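PDB 3L7Y: uncharacterized protein from Streptococcus mutans, which is of unknown function but probably acts as a magnesium-dependent phosphatase of the haloacid dehalogenase-like family. Local coordinates for residues S36-F48 with F242-D256. Numbering follows the deposited sequence.
Sequences SVKVIATDMDGTF and FTSDHLMAFGDGGND. With MG (magnesium ion), chain B.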
ATOM      1  N   SER A  36      22.364  11.657   3.515  1.00 37.14           N
ATOM      2  CA  SER A  36      22.950  10.317   3.532  1.00 43.52           C
ATOM      3  C   SER A  36      21.895   9.224   3.335  1.00 37.89           C
ATOM      4  O   SER A  36      21.653   8.423   4.233  1.00 40.68           O
ATOM      5  CB  SER A  36      23.694  10.084   4.847  1.00 46.34           C
ATOM      6  OG  SER A  36      24.287   8.797   4.867  1.00 51.06           O
ATOM      7  N   VAL A  37      21.288   9.184   2.152  1.00 31.94           N
ATOM      8  CA  VAL A  37      20.174   8.275   1.884  1.00 23.16           C
ATOM      9  C   VAL A  37      20.659   6.919   1.366  1.00 23.88           C
ATOM     10  O   VAL A  37      21.430   6.866   0.405  1.00 17.69           O
ATOM     11  CB  VAL A  37      19.189   8.901   0.863  1.00 22.89           C
ATOM     12  CG1 VAL A  37      18.083   7.919   0.502  1.00 18.27           C
ATOM     13  CG2 VAL A  37      18.593  10.185   1.423  1.00 16.59           C
ATOM     14  N   LYS A  38      20.203   5.835   2.003  1.00 22.39           N
ATOM     15  CA  LYS A  38      20.561   4.470   1.601  1.00 20.13           C
ATOM     16  C   LYS A  38      19.364   3.638   1.125  1.00 18.78           C
ATOM     17  O   LYS A  38      19.519   2.651   0.406  1.00 25.24           O
ATOM     18  CB  LYS A  38      21.312   3.765   2.731  1.00 25.65           C
ATOM     19  CG  LYS A  38      22.640   4.461   3.041  1.00 38.94           C
ATOM     20  CD  LYS A  38      23.437   3.797   4.149  1.00 45.07           C
ATOM     21  CE  LYS A  38      24.629   4.680   4.539  1.00 46.43           C
ATOM     22  NZ  LYS A  38      25.605   3.969   5.411  1.00 42.75           N
ATOM     23  N   VAL A  39      18.167   4.028   1.534  1.00 15.50           N
ATOM     24  CA  VAL A  39      16.962   3.414   0.992  1.00 15.81           C
ATOM     25  C   VAL A  39      15.945   4.488   0.659  1.00 19.13           C
ATOM     26  O   VAL A  39      15.799   5.473   1.393  1.00 15.84           O
ATOM     27  CB  VAL A  39      16.407   2.245   1.878  1.00 19.88           C
ATOM     28  CG1 VAL A  39      17.096   2.188   3.229  1.00 24.07           C
ATOM     29  CG2 VAL A  39      14.881   2.279   1.980  1.00 16.52           C
ATOM     30  N   ILE A  40      15.314   4.331  -0.500  1.00 11.79           N
ATOM     31  CA  ILE A  40      14.293   5.249  -0.972  1.00 11.63           C
ATOM     32  C   ILE A  40      13.014   4.437  -1.135  1.00 16.68           C
ATOM     33  O   ILE A  40      12.993   3.439  -1.855  1.00 14.79           O
ATOM     34  CB  ILE A  40      14.669   5.849  -2.330  1.00 12.63           C
ATOM     35  CG1 ILE A  40      15.981   6.643  -2.241  1.00 17.75           C
ATOM     36  CG2 ILE A  40      13.529   6.734  -2.874  1.00 14.44           C
ATOM     37  CD1 ILE A  40      16.409   7.238  -3.562  1.00 17.29           C
ATOM     38  N   ALA A  41      11.951   4.863  -0.468  1.00 16.94           N
ATOM     39  CA  ALA A  41      10.697   4.120  -0.469  1.00 12.68           C
ATOM     40  C   ALA A  41       9.597   5.015  -0.964  1.00 10.63           C
ATOM     41  O   ALA A  41       9.464   6.141  -0.515  1.00 15.82           O
ATOM     42  CB  ALA A  41      10.373   3.624   0.951  1.00 10.36           C
ATOM     43  N   THR A  42       8.796   4.531  -1.896  1.00 14.61           N
ATOM     44  CA  THR A  42       7.709   5.364  -2.375  1.00 12.61           C
ATOM     45  C   THR A  42       6.365   4.669  -2.453  1.00 16.02           C
ATOM     46  O   THR A  42       6.245   3.520  -2.906  1.00 14.70           O
ATOM     47  CB  THR A  42       8.009   5.939  -3.755  1.00 11.08           C
ATOM     48  OG1 THR A  42       6.992   6.884  -4.101  1.00 15.04           O
ATOM     49  CG2 THR A  42       8.029   4.827  -4.793  1.00 11.38           C
ATOM     50  N   ASP A  43       5.341   5.393  -2.031  1.00 17.12           N
ATOM     51  CA  ASP A  43       3.980   5.001  -2.339  1.00 15.86           C
ATOM     52  C   ASP A  43       3.789   5.043  -3.864  1.00 16.07           C
ATOM     53  O   ASP A  43       4.574   5.693  -4.567  1.00 10.78           O
ATOM     54  CB  ASP A  43       3.020   5.954  -1.654  1.00 16.86           C
ATOM     55  CG  ASP A  43       1.593   5.627  -1.944  1.00 22.11           C
ATOM     56  OD1 ASP A  43       1.286   4.423  -2.102  1.00 17.15           O
ATOM     57  OD2 ASP A  43       0.791   6.572  -2.033  1.00 22.43           O
ATOM     58  N   MET A  44       2.760   4.359  -4.375  1.00 15.76           N
ATOM     59  CA  MET A  44       2.507   4.308  -5.820  1.00 14.87           C
ATOM     60  C   MET A  44       1.386   5.237  -6.300  1.00 15.10           C
ATOM     61  O   MET A  44       1.646   6.328  -6.822  1.00 11.85           O
ATOM     62  CB  MET A  44       2.236   2.865  -6.264  1.00 21.89           C
ATOM     63  CG  MET A  44       3.481   2.008  -6.278  1.00 14.80           C
ATOM     64  SD  MET A  44       4.627   2.569  -7.547  1.00 15.97           S
ATOM     65  CE  MET A  44       3.772   2.004  -9.021  1.00 25.34           C
ATOM     66  N   ASP A  45       0.142   4.796  -6.121  1.00 10.70           N
ATOM     67  CA  ASP A  45      -1.028   5.591  -6.480  1.00 13.24           C
ATOM     68  C   ASP A  45      -1.020   6.942  -5.765  1.00 18.80           C
ATOM     69  O   ASP A  45      -0.975   6.978  -4.548  1.00 10.19           O
ATOM     70  CB  ASP A  45      -2.311   4.839  -6.104  1.00 13.96           C
ATOM     71  CG  ASP A  45      -2.432   3.490  -6.817  1.00 23.18           C
ATOM     72  OD1 ASP A  45      -2.228   3.432  -8.049  1.00 18.15           O
ATOM     73  OD2 ASP A  45      -2.719   2.484  -6.141  1.00 33.60           O
ATOM     74  N   GLY A  46      -1.068   8.038  -6.523  1.00 14.78           N
ATOM     75  CA  GLY A  46      -1.143   9.377  -5.950  1.00 13.48           C
ATOM     76  C   GLY A  46       0.208   9.968  -5.584  1.00 18.08           C
ATOM     77  O   GLY A  46       0.289  11.104  -5.128  1.00 18.70           O
ATOM     78  N   THR A  47       1.265   9.185  -5.790  1.00 17.04           N
ATOM     79  CA  THR A  47       2.609   9.547  -5.376  1.00 10.94           C
ATOM     80  C   THR A  47       3.598   9.305  -6.524  1.00 17.65           C
ATOM     81  O   THR A  47       3.854  10.217  -7.309  1.00 15.83           O
ATOM     82  CB  THR A  47       3.037   8.771  -4.108  1.00 15.39           C
ATOM     83  OG1 THR A  47       2.086   9.007  -3.059  1.00 16.99           O
ATOM     84  CG2 THR A  47       4.422   9.233  -3.636  1.00 14.87           C
ATOM     85  N   PHE A  48       4.146   8.094  -6.629  1.00 11.44           N
ATOM     86  CA  PHE A  48       5.025   7.748  -7.755  1.00 18.10           C
ATOM     87  C   PHE A  48       4.228   7.847  -9.050  1.00 20.00           C
ATOM     88  O   PHE A  48       4.717   8.373 -10.050  1.00 18.45           O
ATOM     89  CB  PHE A  48       5.602   6.335  -7.582  1.00 22.78           C
ATOM     90  CG  PHE A  48       6.639   5.942  -8.625  1.00 13.74           C
ATOM     91  CD1 PHE A  48       7.971   6.316  -8.484  1.00 17.05           C
ATOM     92  CD2 PHE A  48       6.288   5.145  -9.709  1.00 20.95           C
ATOM     93  CE1 PHE A  48       8.938   5.932  -9.433  1.00 14.38           C
ATOM     94  CE2 PHE A  48       7.240   4.743 -10.659  1.00 16.22           C
ATOM     95  CZ  PHE A  48       8.575   5.151 -10.522  1.00 17.00           C
ATOM     96  N   PHE A 242      20.496  -0.601   8.431  1.00 26.59           N
ATOM     97  CA  PHE A 242      20.473   0.854   8.365  1.00 23.72           C
ATOM     98  C   PHE A 242      19.535   1.380   9.430  1.00 28.95           C
ATOM     99  O   PHE A 242      18.849   0.609  10.124  1.00 22.40           O
ATOM    100  CB  PHE A 242      19.986   1.365   7.004  1.00 26.12           C
ATOM    101  CG  PHE A 242      20.789   0.875   5.839  1.00 24.92           C
ATOM    102  CD1 PHE A 242      22.166   0.968   5.837  1.00 24.56           C
ATOM    103  CD2 PHE A 242      20.155   0.338   4.728  1.00 24.51           C
ATOM    104  CE1 PHE A 242      22.902   0.511   4.754  1.00 33.45           C
ATOM    105  CE2 PHE A 242      20.880  -0.122   3.641  1.00 25.76           C
ATOM    106  CZ  PHE A 242      22.257  -0.035   3.652  1.00 28.64           C
ATOM    107  N   THR A 243      19.492   2.702   9.557  1.00 27.20           N
ATOM    108  CA  THR A 243      18.519   3.319  10.441  1.00 20.53           C
ATOM    109  C   THR A 243      17.612   4.244   9.652  1.00 17.77           C
ATOM    110  O   THR A 243      17.836   4.496   8.459  1.00 27.10           O
ATOM    111  CB  THR A 243      19.175   4.134  11.570  1.00 32.13           C
ATOM    112  OG1 THR A 243      19.660   5.380  11.051  1.00 32.61           O
ATOM    113  CG2 THR A 243      20.304   3.358  12.201  1.00 25.97           C
ATOM    114  N   SER A 244      16.600   4.757  10.338  1.00 13.02           N
ATOM    115  CA  SER A 244      15.630   5.652   9.733  1.00 16.52           C
ATOM    116  C   SER A 244      16.288   6.954   9.308  1.00 20.26           C
ATOM    117  O   SER A 244      15.696   7.740   8.574  1.00 19.86           O
ATOM    118  CB  SER A 244      14.492   5.923  10.711  1.00 15.20           C
ATOM    119  OG  SER A 244      15.001   6.538  11.876  1.00 26.76           O
ATOM    120  N   ASP A 245      17.517   7.188   9.766  1.00 22.70           N
ATOM    121  CA  ASP A 245      18.244   8.383   9.350  1.00 25.72           C
ATOM    122  C   ASP A 245      18.670   8.305   7.887  1.00 24.48           C
ATOM    123  O   ASP A 245      18.963   9.332   7.264  1.00 20.73           O
ATOM    124  CB  ASP A 245      19.457   8.638  10.247  1.00 36.76           C
ATOM    125  CG  ASP A 245      19.068   9.134  11.630  1.00 43.02           C
ATOM    126  OD1 ASP A 245      17.928   9.623  11.812  1.00 39.78           O
ATOM    127  OD2 ASP A 245      19.913   9.027  12.541  1.00 52.00           O
ATOM    128  N   HIS A 246      18.700   7.089   7.344  1.00 21.32           N
ATOM    129  CA  HIS A 246      19.080   6.868   5.950  1.00 21.04           C
ATOM    130  C   HIS A 246      17.859   6.667   5.060  1.00 16.20           C
ATOM    131  O   HIS A 246      17.982   6.397   3.860  1.00 18.91           O
ATOM    132  CB  HIS A 246      19.960   5.620   5.830  1.00 29.15           C
ATOM    133  CG  HIS A 246      20.960   5.477   6.934  1.00 46.21           C
ATOM    134  ND1 HIS A 246      20.878   4.488   7.892  1.00 49.02           N
ATOM    135  CD2 HIS A 246      22.065   6.202   7.234  1.00 41.65           C
ATOM    136  CE1 HIS A 246      21.893   4.604   8.729  1.00 50.73           C
ATOM    137  NE2 HIS A 246      22.627   5.636   8.352  1.00 47.77           N
ATOM    138  N   LEU A 247      16.680   6.758   5.652  1.00 15.88           N
ATOM    139  CA  LEU A 247      15.451   6.517   4.901  1.00 19.21           C
ATOM    140  C   LEU A 247      14.882   7.792   4.274  1.00 19.03           C
ATOM    141  O   LEU A 247      14.686   8.802   4.952  1.00 13.59           O
ATOM    142  CB  LEU A 247      14.409   5.813   5.785  1.00 12.36           C
ATOM    143  CG  LEU A 247      13.088   5.465   5.095  1.00 12.38           C
ATOM    144  CD1 LEU A 247      13.329   4.565   3.879  1.00 19.70           C
ATOM    145  CD2 LEU A 247      12.136   4.783   6.060  1.00 14.22           C
ATOM    146  N   MET A 248      14.666   7.750   2.966  1.00 14.98           N
ATOM    147  CA  MET A 248      13.874   8.758   2.284  1.00 14.99           C
ATOM    148  C   MET A 248      12.590   8.075   1.817  1.00 12.53           C
ATOM    149  O   MET A 248      12.649   6.973   1.275  1.00 10.73           O
ATOM    150  CB  MET A 248      14.646   9.327   1.089  1.00 12.39           C
ATOM    151  CG  MET A 248      13.818  10.201   0.150  1.00 11.24           C
ATOM    152  SD  MET A 248      14.729  10.644  -1.359  1.00 16.47           S
ATOM    153  CE  MET A 248      15.795  11.925  -0.699  1.00 19.97           C
ATOM    154  N   ALA A 249      11.444   8.718   2.031  1.00 12.53           N
ATOM    155  CA  ALA A 249      10.147   8.105   1.751  1.00 18.31           C
ATOM    156  C   ALA A 249       9.118   9.119   1.266  1.00 17.10           C
ATOM    157  O   ALA A 249       9.091  10.254   1.746  1.00 11.53           O
ATOM    158  CB  ALA A 249       9.632   7.394   2.990  1.00 24.93           C
ATOM    159  N   PHE A 250       8.275   8.697   0.320  1.00 10.12           N
ATOM    160  CA  PHE A 250       7.238   9.541  -0.279  1.00 13.18           C
ATOM    161  C   PHE A 250       5.843   8.950  -0.079  1.00 14.95           C
ATOM    162  O   PHE A 250       5.671   7.761  -0.228  1.00 13.30           O
ATOM    163  CB  PHE A 250       7.469   9.667  -1.790  1.00 13.96           C
ATOM    164  CG  PHE A 250       8.811  10.243  -2.158  1.00 10.87           C
ATOM    165  CD1 PHE A 250       9.920   9.421  -2.256  1.00 11.06           C
ATOM    166  CD2 PHE A 250       8.948  11.602  -2.407  1.00 11.02           C
ATOM    167  CE1 PHE A 250      11.156   9.927  -2.594  1.00 11.53           C
ATOM    168  CE2 PHE A 250      10.186  12.136  -2.753  1.00 11.34           C
ATOM    169  CZ  PHE A 250      11.295  11.299  -2.840  1.00 13.89           C
ATOM    170  N   GLY A 251       4.847   9.781   0.218  1.00  9.68           N
ATOM    171  CA  GLY A 251       3.484   9.300   0.376  1.00  9.45           C
ATOM    172  C   GLY A 251       2.476  10.410   0.144  1.00 21.43           C
ATOM    173  O   GLY A 251       2.844  11.595   0.089  1.00 16.20           O
ATOM    174  N   ASP A 252       1.207  10.030  -0.009  1.00  9.33           N
ATOM    175  CA  ASP A 252       0.132  10.997  -0.162  1.00 12.55           C
ATOM    176  C   ASP A 252      -1.112  10.580   0.613  1.00 17.46           C
ATOM    177  O   ASP A 252      -2.130  11.259   0.535  1.00 18.95           O
ATOM    178  CB  ASP A 252      -0.242  11.208  -1.634  1.00 11.73           C
ATOM    179  CG  ASP A 252      -1.175  10.123  -2.166  1.00 23.02           C
ATOM    180  OD1 ASP A 252      -2.054  10.430  -2.999  1.00 21.79           O
ATOM    181  OD2 ASP A 252      -1.028   8.959  -1.751  1.00 16.22           O
ATOM    182  N   GLY A 253      -1.029   9.488   1.374  1.00 14.59           N
ATOM    183  CA  GLY A 253      -2.223   8.917   1.988  1.00 14.87           C
ATOM    184  C   GLY A 253      -2.146   8.513   3.454  1.00 15.80           C
ATOM    185  O   GLY A 253      -1.066   8.383   4.018  1.00 12.81           O
ATOM    186  N   GLY A 254      -3.306   8.285   4.071  1.00 16.25           N
ATOM    187  CA  GLY A 254      -3.353   7.898   5.470  1.00 13.97           C
ATOM    188  C   GLY A 254      -2.491   6.678   5.754  1.00 16.24           C
ATOM    189  O   GLY A 254      -1.767   6.633   6.758  1.00 17.25           O
ATOM    190  N   ASN A 255      -2.546   5.695   4.858  1.00  7.86           N
ATOM    191  CA  ASN A 255      -1.752   4.482   5.006  1.00  7.73           C
ATOM    192  C   ASN A 255      -0.239   4.710   4.788  1.00 12.10           C
ATOM    193  O   ASN A 255       0.555   3.764   4.880  1.00 10.60           O
ATOM    194  CB  ASN A 255      -2.265   3.372   4.069  1.00  9.33           C
ATOM    195  CG  ASN A 255      -2.223   3.770   2.597  1.00 10.77           C
ATOM    196  OD1 ASN A 255      -2.182   4.949   2.264  1.00 20.15           O
ATOM    197  ND2 ASN A 255      -2.248   2.774   1.709  1.00 14.21           N
ATOM    198  N   ASP A 256       0.150   5.957   4.508  1.00 12.94           N
ATOM    199  CA  ASP A 256       1.563   6.327   4.405  1.00 13.15           C
ATOM    200  C   ASP A 256       2.095   6.988   5.682  1.00 17.16           C
ATOM    201  O   ASP A 256       3.281   7.313   5.768  1.00 12.41           O
ATOM    202  CB  ASP A 256       1.790   7.310   3.246  1.00 13.52           C
ATOM    203  CG  ASP A 256       1.510   6.707   1.894  1.00 13.93           C
ATOM    204  OD1 ASP A 256       1.921   5.550   1.654  1.00 14.06           O
ATOM    205  OD2 ASP A 256       0.882   7.396   1.064  1.00 14.68           O
TER
HETATM  206 MG    MG B 271      -1.628   6.757  -2.315  1.00  9.48          MG
HETATM  207  O   HOH W   1      -0.974   2.710  -1.277  1.00 12.39           O
HETATM  208  O   HOH W   2      -1.952   4.268  -2.867  1.00 43.01           O
HETATM  209  O   HOH W   3      -3.542   8.165  -3.017  1.00 25.16           O
HETATM  210  O   HOH W   4      -1.234   5.934  -0.030  1.00 16.37           O
HETATM  211  O   HOH W   5      -3.845   6.232  -1.306  1.00 38.92           O
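Asp43 OD2 and Asp252 OD2 each sit 2.4 Å from the magnesium ion, their carboxylate planes turned 33° apart. The carbonyl Asp45 O and four waters complete its shell. Asp43 CG lies anti to the backbone N (chi1 179°), which sends the carboxylate on past the strand end to the metal. Thr47 OG1 donates to Asp43 OD2 at 2.9 Å, from the anti side and tilted 29° out of the carboxylate plane.

Behind this first shell, Asp256 OD2 accepts from Asp252 N and Gly253 N, both on its anti side but tilted out of the carboxylate plane, and from a metal-bound water, so it ties the Asp252 loop to the hydration shell. Lys229 bridges Asp43 OD1 and Asp256 OD1.

Upstream, strands 39-42 and 247-251 run parallel in the middle of the large sheet. Met248 N reaches Val39 O at 3.0 Å, Ala41 N binds Met248 O, Phe250 N binds Ala41 O, and Asp43 N closes the series on Phe250 O.

Apolar contacts flank these bonds. Ile40 CG2 meets the Phe250 ring at its edge, while Thr47 CG2 packs on Phe250 CB (3.6 Å). On the opposite face Val39 CG2 presses tightly against Leu247 CD1 (3.4 Å). At the far end Lys38 CB stands 3.9 Å over the centre of the Phe242 ring, a CH-pi contact.

This is the Rossmann-like HAD core: paired strand ends bring acidic groups together, and magnesium and Lys229 probably offset their mutual repulsion.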